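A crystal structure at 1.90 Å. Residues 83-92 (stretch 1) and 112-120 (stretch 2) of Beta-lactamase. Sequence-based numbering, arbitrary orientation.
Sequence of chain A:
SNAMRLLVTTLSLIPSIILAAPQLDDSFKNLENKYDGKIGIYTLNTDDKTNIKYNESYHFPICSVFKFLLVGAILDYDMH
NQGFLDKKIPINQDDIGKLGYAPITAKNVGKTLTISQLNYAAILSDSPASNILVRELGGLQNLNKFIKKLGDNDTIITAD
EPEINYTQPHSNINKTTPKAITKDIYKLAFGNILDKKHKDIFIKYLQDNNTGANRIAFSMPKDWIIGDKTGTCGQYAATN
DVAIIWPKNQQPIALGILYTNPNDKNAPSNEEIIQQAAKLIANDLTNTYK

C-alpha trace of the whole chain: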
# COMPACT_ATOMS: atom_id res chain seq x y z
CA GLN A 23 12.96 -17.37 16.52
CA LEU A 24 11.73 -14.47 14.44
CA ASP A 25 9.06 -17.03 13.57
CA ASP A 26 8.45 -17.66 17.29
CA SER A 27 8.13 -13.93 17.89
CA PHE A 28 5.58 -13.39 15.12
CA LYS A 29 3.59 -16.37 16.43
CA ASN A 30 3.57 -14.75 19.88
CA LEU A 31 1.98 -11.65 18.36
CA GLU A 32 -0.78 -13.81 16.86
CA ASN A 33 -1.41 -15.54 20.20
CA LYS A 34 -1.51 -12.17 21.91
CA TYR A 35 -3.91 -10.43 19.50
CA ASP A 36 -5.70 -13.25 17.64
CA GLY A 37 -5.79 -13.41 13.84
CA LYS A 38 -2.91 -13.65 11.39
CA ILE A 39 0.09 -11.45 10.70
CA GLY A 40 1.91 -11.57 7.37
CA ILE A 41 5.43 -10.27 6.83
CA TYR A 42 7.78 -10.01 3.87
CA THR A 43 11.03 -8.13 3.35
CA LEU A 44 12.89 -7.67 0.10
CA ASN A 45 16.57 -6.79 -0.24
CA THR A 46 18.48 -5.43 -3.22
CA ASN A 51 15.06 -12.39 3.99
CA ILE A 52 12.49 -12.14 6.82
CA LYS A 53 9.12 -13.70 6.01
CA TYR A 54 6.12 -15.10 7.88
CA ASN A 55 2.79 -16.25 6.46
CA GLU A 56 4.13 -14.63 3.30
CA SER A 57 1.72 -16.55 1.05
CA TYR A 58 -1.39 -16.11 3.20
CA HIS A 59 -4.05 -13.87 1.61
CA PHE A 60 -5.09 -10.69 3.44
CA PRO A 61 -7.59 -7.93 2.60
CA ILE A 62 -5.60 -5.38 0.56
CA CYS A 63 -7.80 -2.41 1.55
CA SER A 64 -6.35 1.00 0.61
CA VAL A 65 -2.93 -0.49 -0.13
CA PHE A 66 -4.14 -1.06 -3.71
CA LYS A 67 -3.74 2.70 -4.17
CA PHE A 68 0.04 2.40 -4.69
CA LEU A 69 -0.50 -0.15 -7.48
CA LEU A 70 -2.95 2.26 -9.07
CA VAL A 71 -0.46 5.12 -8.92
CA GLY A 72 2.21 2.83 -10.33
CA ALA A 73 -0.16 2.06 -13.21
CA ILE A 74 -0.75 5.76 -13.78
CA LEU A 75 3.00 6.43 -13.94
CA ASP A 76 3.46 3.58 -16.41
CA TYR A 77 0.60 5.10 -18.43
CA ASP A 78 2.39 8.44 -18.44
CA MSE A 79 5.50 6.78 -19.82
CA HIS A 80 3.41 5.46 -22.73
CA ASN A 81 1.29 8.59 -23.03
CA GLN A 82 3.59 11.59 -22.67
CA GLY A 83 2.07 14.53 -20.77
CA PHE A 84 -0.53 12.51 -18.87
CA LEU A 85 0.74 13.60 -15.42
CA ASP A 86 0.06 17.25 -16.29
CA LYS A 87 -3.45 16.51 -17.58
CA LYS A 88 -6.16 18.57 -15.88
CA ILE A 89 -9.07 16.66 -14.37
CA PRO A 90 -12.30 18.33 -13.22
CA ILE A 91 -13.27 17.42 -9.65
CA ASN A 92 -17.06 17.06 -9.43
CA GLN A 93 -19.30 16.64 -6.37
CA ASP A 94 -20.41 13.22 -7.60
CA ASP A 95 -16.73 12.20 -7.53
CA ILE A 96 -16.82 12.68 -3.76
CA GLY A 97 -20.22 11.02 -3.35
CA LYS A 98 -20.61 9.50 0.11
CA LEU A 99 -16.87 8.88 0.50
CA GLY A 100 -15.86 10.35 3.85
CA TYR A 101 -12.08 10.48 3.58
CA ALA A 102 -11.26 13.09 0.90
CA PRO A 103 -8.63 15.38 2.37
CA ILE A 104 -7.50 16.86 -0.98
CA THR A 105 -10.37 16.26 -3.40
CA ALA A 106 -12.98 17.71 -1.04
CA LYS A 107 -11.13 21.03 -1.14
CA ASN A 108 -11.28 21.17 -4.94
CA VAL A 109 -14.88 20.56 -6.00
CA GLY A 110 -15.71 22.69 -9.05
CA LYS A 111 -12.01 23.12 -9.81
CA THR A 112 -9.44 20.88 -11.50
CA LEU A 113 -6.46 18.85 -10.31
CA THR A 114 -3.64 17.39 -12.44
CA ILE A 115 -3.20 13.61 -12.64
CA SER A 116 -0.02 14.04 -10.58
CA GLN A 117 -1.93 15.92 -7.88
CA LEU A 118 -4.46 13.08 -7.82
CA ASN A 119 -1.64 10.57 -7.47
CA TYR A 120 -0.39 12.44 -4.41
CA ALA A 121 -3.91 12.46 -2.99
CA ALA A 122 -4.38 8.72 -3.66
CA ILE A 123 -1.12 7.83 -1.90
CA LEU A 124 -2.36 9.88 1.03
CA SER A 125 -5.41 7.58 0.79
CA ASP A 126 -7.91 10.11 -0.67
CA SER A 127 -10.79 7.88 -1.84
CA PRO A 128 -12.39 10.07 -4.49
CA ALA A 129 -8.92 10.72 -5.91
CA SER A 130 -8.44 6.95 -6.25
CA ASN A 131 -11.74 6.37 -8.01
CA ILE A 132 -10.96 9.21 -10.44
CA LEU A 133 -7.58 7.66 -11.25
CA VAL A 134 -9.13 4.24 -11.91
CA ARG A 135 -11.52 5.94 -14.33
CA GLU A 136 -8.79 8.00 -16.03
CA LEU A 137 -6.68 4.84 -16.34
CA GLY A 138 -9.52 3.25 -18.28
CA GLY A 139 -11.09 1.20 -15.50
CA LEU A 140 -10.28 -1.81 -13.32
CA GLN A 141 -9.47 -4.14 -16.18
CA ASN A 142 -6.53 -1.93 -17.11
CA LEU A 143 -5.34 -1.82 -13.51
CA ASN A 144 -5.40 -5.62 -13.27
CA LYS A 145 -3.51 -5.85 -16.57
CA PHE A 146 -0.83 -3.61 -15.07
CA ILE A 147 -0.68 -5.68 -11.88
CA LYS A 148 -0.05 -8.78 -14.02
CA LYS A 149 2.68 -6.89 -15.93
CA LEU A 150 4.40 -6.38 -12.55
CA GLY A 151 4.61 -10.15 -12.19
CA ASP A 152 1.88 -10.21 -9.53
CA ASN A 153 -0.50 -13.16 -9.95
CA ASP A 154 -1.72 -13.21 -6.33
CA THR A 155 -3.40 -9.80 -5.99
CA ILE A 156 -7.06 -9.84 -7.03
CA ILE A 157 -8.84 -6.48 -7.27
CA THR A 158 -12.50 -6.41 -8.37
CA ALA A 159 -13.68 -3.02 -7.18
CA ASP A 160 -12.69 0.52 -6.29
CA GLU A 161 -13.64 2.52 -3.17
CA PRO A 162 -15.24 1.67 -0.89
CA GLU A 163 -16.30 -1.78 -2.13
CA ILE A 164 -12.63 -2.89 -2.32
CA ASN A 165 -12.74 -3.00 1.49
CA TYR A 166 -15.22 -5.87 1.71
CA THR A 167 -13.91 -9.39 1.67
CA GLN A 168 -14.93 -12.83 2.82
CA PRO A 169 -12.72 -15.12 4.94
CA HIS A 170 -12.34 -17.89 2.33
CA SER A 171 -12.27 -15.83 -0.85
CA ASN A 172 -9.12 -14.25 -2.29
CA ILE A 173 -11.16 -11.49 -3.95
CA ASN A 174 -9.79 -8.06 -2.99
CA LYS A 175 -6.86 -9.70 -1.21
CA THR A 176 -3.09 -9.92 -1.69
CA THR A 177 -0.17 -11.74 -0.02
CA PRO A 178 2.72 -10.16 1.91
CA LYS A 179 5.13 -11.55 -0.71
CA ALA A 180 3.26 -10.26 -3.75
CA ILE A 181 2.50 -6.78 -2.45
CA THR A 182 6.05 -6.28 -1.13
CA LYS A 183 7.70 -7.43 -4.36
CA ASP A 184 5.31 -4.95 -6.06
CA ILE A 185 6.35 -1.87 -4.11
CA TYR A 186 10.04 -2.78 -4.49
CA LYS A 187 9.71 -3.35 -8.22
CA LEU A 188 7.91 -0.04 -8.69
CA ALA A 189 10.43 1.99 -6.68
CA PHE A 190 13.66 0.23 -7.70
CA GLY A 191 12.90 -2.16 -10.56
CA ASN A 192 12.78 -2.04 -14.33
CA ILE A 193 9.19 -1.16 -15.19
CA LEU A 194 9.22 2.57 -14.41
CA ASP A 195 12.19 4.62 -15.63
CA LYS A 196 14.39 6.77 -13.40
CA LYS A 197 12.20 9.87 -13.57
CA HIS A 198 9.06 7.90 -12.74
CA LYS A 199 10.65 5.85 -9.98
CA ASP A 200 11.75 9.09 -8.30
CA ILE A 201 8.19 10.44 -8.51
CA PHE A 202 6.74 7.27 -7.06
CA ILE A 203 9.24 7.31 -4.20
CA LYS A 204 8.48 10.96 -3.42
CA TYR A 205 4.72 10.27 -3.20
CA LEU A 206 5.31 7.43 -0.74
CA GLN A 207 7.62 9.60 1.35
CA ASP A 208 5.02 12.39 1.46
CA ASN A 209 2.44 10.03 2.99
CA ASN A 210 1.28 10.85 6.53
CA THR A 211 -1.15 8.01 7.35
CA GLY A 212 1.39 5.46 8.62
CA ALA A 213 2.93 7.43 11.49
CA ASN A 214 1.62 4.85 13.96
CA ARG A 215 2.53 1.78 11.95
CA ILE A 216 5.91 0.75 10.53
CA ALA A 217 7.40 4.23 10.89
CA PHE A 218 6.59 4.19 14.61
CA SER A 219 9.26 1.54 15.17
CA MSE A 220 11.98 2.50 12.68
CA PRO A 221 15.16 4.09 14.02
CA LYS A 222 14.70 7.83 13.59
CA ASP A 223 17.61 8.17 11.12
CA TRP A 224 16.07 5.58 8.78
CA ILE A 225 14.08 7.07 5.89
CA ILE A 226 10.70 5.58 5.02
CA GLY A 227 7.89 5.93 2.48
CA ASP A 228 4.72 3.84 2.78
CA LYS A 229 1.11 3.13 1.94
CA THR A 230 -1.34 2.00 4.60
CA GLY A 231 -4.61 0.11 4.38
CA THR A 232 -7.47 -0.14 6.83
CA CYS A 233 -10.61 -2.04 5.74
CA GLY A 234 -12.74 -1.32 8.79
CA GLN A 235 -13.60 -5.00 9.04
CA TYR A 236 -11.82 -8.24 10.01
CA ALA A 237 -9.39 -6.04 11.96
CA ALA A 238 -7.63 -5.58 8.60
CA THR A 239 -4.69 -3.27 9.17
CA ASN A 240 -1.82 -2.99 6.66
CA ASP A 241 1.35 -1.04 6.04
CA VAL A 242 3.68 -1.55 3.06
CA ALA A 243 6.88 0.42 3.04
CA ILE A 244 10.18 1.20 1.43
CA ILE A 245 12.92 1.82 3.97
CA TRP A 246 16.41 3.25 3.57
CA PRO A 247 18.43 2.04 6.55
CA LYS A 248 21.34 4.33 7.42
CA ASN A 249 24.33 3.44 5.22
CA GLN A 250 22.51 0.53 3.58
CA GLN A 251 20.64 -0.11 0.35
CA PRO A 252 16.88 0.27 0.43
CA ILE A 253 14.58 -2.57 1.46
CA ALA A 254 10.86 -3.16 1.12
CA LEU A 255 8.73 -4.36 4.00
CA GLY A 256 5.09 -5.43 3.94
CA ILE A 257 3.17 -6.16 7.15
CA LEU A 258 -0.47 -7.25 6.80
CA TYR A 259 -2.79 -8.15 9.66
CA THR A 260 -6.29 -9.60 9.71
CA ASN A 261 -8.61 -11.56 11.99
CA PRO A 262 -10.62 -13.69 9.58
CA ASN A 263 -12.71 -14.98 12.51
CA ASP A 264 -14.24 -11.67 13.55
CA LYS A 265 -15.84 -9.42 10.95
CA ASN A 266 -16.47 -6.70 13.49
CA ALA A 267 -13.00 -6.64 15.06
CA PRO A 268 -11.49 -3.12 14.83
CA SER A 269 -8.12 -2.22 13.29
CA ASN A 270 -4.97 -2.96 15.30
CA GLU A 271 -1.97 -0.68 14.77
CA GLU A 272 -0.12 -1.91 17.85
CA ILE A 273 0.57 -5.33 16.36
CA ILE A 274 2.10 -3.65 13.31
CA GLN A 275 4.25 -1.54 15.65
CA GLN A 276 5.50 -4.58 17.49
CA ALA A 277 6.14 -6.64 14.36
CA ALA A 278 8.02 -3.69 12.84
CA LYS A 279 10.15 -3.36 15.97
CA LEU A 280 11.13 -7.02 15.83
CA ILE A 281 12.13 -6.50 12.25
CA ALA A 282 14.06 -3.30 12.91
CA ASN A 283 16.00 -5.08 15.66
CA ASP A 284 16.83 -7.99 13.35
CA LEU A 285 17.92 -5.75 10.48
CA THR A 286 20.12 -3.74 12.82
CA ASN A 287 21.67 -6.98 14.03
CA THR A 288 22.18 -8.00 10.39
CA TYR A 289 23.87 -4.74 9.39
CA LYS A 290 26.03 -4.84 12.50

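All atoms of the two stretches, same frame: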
# COMPACT_ATOMS: atom_id res chain seq x y z
N GLY A 83 2.86 13.38 -21.19
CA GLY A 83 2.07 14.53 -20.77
C GLY A 83 0.90 14.22 -19.85
O GLY A 83 0.26 15.12 -19.31
N PHE A 84 0.62 12.94 -19.66
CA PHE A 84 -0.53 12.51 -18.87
C PHE A 84 -0.52 13.05 -17.43
O PHE A 84 -1.57 13.40 -16.89
CB PHE A 84 -0.63 10.99 -18.88
CG PHE A 84 -1.90 10.45 -18.27
CD1 PHE A 84 -3.14 10.73 -18.84
CD2 PHE A 84 -1.85 9.64 -17.14
CE1 PHE A 84 -4.30 10.22 -18.29
CE2 PHE A 84 -3.01 9.11 -16.58
CZ PHE A 84 -4.25 9.41 -17.16
N LEU A 85 0.65 13.11 -16.81
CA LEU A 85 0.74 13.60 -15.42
C LEU A 85 0.29 15.05 -15.26
O LEU A 85 -0.16 15.45 -14.19
CB LEU A 85 2.16 13.46 -14.87
CG LEU A 85 2.57 12.04 -14.49
CD1 LEU A 85 4.03 11.99 -14.05
CD2 LEU A 85 1.68 11.53 -13.38
N ASP A 86 0.43 15.84 -16.32
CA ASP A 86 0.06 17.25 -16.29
C ASP A 86 -1.38 17.49 -16.71
O ASP A 86 -1.85 18.63 -16.71
CB ASP A 86 0.99 18.06 -17.19
CG ASP A 86 2.42 18.02 -16.71
OD1 ASP A 86 2.66 18.39 -15.54
OD2 ASP A 86 3.30 17.61 -17.49
N LYS A 87 -2.08 16.42 -17.06
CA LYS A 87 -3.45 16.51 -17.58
C LYS A 87 -4.42 16.97 -16.50
O LYS A 87 -4.45 16.42 -15.40
CB LYS A 87 -3.91 15.16 -18.15
CG LYS A 87 -5.39 15.10 -18.46
CD LYS A 87 -5.75 13.88 -19.32
CE LYS A 87 -5.40 14.12 -20.79
NZ LYS A 87 -5.90 13.02 -21.67
N LYS A 88 -5.24 17.97 -16.83
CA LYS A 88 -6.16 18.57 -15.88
C LYS A 88 -7.48 17.81 -15.80
O LYS A 88 -8.14 17.59 -16.81
CB LYS A 88 -6.44 20.04 -16.24
CG LYS A 88 -5.22 20.94 -16.15
CD LYS A 88 -5.48 22.31 -16.78
CE LYS A 88 -4.19 23.10 -16.99
NZ LYS A 88 -4.41 24.49 -17.50
N ILE A 89 -7.85 17.42 -14.59
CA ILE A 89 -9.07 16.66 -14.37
C ILE A 89 -10.03 17.46 -13.51
O ILE A 89 -9.70 17.84 -12.40
CB ILE A 89 -8.79 15.33 -13.61
CG1 ILE A 89 -7.62 14.56 -14.24
CG2 ILE A 89 -10.05 14.48 -13.58
CD1 ILE A 89 -7.82 14.23 -15.73
N PRO A 90 -11.24 17.71 -14.03
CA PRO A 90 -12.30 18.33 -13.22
C PRO A 90 -12.67 17.48 -12.01
O PRO A 90 -12.81 16.27 -12.12
CB PRO A 90 -13.48 18.39 -14.20
CG PRO A 90 -12.84 18.46 -15.54
CD PRO A 90 -11.62 17.58 -15.44
N ILE A 91 -12.81 18.12 -10.85
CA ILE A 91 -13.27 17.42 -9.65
C ILE A 91 -14.73 17.80 -9.44
O ILE A 91 -15.04 18.96 -9.20
CB ILE A 91 -12.45 17.83 -8.41
CG1 ILE A 91 -10.95 17.61 -8.66
CG2 ILE A 91 -12.91 17.04 -7.19
CD1 ILE A 91 -10.62 16.25 -9.22
N ASN A 92 -15.62 16.82 -9.55
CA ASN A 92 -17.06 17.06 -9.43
C ASN A 92 -17.60 16.51 -8.11
O ASN A 92 -17.02 15.60 -7.52
CB ASN A 92 -17.81 16.42 -10.61
CG ASN A 92 -17.30 16.92 -11.96
OD1 ASN A 92 -17.11 18.12 -12.15
ND2 ASN A 92 -17.08 16.01 -12.89
N THR A 112 -10.12 22.01 -10.88
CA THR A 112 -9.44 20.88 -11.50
C THR A 112 -8.16 20.56 -10.75
O THR A 112 -7.59 21.42 -10.10
CB THR A 112 -9.02 21.17 -12.96
OG1 THR A 112 -8.06 22.23 -12.97
CG2 THR A 112 -10.23 21.56 -13.81
N LEU A 113 -7.73 19.31 -10.86
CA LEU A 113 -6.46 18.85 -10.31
C LEU A 113 -5.72 18.09 -11.42
O LEU A 113 -6.36 17.43 -12.25
CB LEU A 113 -6.72 17.90 -9.13
CG LEU A 113 -7.19 18.53 -7.81
CD1 LEU A 113 -7.42 17.44 -6.74
CD2 LEU A 113 -6.16 19.53 -7.33
N THR A 114 -4.40 18.18 -11.46
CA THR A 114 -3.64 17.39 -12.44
C THR A 114 -3.65 15.92 -12.02
O THR A 114 -3.91 15.60 -10.87
CB THR A 114 -2.18 17.83 -12.55
OG1 THR A 114 -1.52 17.56 -11.31
CG2 THR A 114 -2.08 19.33 -12.86
N ILE A 115 -3.37 15.03 -12.97
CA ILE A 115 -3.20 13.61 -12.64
C ILE A 115 -2.15 13.44 -11.53
O ILE A 115 -2.35 12.65 -10.59
CB ILE A 115 -2.79 12.82 -13.90
CG1 ILE A 115 -3.96 12.71 -14.88
CG2 ILE A 115 -2.24 11.43 -13.53
CD1 ILE A 115 -5.08 11.77 -14.43
N SER A 116 -1.05 14.18 -11.61
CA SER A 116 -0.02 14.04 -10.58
C SER A 116 -0.54 14.45 -9.21
O SER A 116 -0.21 13.82 -8.20
CB SER A 116 1.25 14.84 -10.90
OG SER A 116 2.29 14.52 -9.97
N GLN A 117 -1.34 15.51 -9.15
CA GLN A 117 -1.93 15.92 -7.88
C GLN A 117 -2.87 14.85 -7.33
O GLN A 117 -2.99 14.69 -6.11
CB GLN A 117 -2.70 17.24 -8.04
CG GLN A 117 -1.77 18.44 -8.20
CD GLN A 117 -2.52 19.72 -8.47
OE1 GLN A 117 -3.43 19.76 -9.30
NE2 GLN A 117 -2.16 20.78 -7.75
N LEU A 118 -3.55 14.15 -8.23
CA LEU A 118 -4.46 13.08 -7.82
C LEU A 118 -3.67 11.88 -7.33
O LEU A 118 -4.10 11.19 -6.41
CB LEU A 118 -5.39 12.69 -8.97
CG LEU A 118 -6.46 13.74 -9.27
CD1 LEU A 118 -6.98 13.66 -10.72
CD2 LEU A 118 -7.61 13.59 -8.28
N ASN A 119 -2.52 11.63 -7.95
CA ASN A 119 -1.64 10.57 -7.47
C ASN A 119 -1.24 10.82 -6.03
O ASN A 119 -1.28 9.92 -5.20
CB ASN A 119 -0.37 10.48 -8.32
CG ASN A 119 -0.59 9.81 -9.65
OD1 ASN A 119 -1.58 9.10 -9.85
ND2 ASN A 119 0.36 9.98 -10.55
N TYR A 120 -0.80 12.05 -5.76
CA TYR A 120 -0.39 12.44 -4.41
C TYR A 120 -1.53 12.20 -3.44
O TYR A 120 -1.34 11.61 -2.38
CB TYR A 120 0.04 13.92 -4.43
CG TYR A 120 0.15 14.57 -3.07
CD1 TYR A 120 -0.92 15.25 -2.50
CD2 TYR A 120 1.34 14.51 -2.35
CE1 TYR A 120 -0.80 15.86 -1.25
CE2 TYR A 120 1.46 15.12 -1.10
CZ TYR A 120 0.39 15.79 -0.56
OH TYR A 120 0.51 16.39 0.69

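The two stretches associate through a short antiparallel pairing of strands that passes directly into contacts between a 3-10 turn and the start of a helix. Together they bury 650 Å² of surface, summed over both sides. Residues 88-90 run against strand 112-114, their N-to-C directions 144° apart, so the pairing is antiparallel, with the strand axes 36° from exactly opposed. Ile89 and Leu113 form the hydrogen-bonded pair at its centre, flanked by the non-hydrogen-bonded pairs Lys88-Thr114 and Pro90-Thr112. Proline suits the latter position, since its nitrogen carries no hydrogen and this pairing asks for none there.

Four backbone hydrogen bonds join the stretches. Ile89 and Leu113 exchange two of them: Ile89 N donates to Leu113 O at 2.8 Å, and Leu113 N donates to Ile89 O at 2.9 Å. The next bond, from Ile115 N to Lys87 O at 3.0 Å, carries the ladder into the first residue of the helix. Beyond it, Ser116 N donates to Leu85 O, also at 3.0 Å. Amides in the first turn of a helix have no earlier carbonyl of that helix to bond to, and here the carbonyls of Lys87 and Leu85 supply acceptors for two of them. Weaker CA-H...O contacts accompany the ladder, with Thr114 CA 3.2 Å from Lys87 O and Thr112 CA 3.2 Å from Ile89 O.

At the change from strand to helix, Thr114 at the N-cap accepts through OG1 from Gln117 N at 3.0 Å, a capping bond, and a second hydrogen bond runs from Thr114 N to Gln117 OE1 at 2.8 Å. The adjoining 3-10 turn is held by its own backbone bonds, Asp86 N to Gly83 O at 3.1 Å and Lys87 N to Phe84 O at 3.1 Å.

Apolar packing centres on Ile115, which has the largest area covered by the other stretch. Its CG1 lies over one face of the Phe84 ring, 4.1 Å from the ring centroid and only 12° off the normal, a CH-pi contact. The same side chain reaches Phe84 CZ with its CD1 at 3.7 Å, Ile89 CG1 with CD1 at 3.8 Å and Leu85 CD2 with CG2 at 3.9 Å. Ile89 and Leu113 point to the same side of the sheet, where Ile89 CG1 also meets Leu118 CD1 at 3.7 Å. Ile91 extends this buried cluster, its CG1 4.0 Å from Leu113 CG and its CD1 4.1 Å from Leu118 CD2. Contacts of this kind depend on close fit and the exclusion of water rather than on direction.

The other side of the sheet carries Lys88, Pro90, Thr112 and Thr114 and is more open. Thr112 CG2 rests 3.9 Å from Pro90 CA, whereas the end of Lys88 leads away from the second stretch, leaving its CB 4.3 Å from Thr112 OG1.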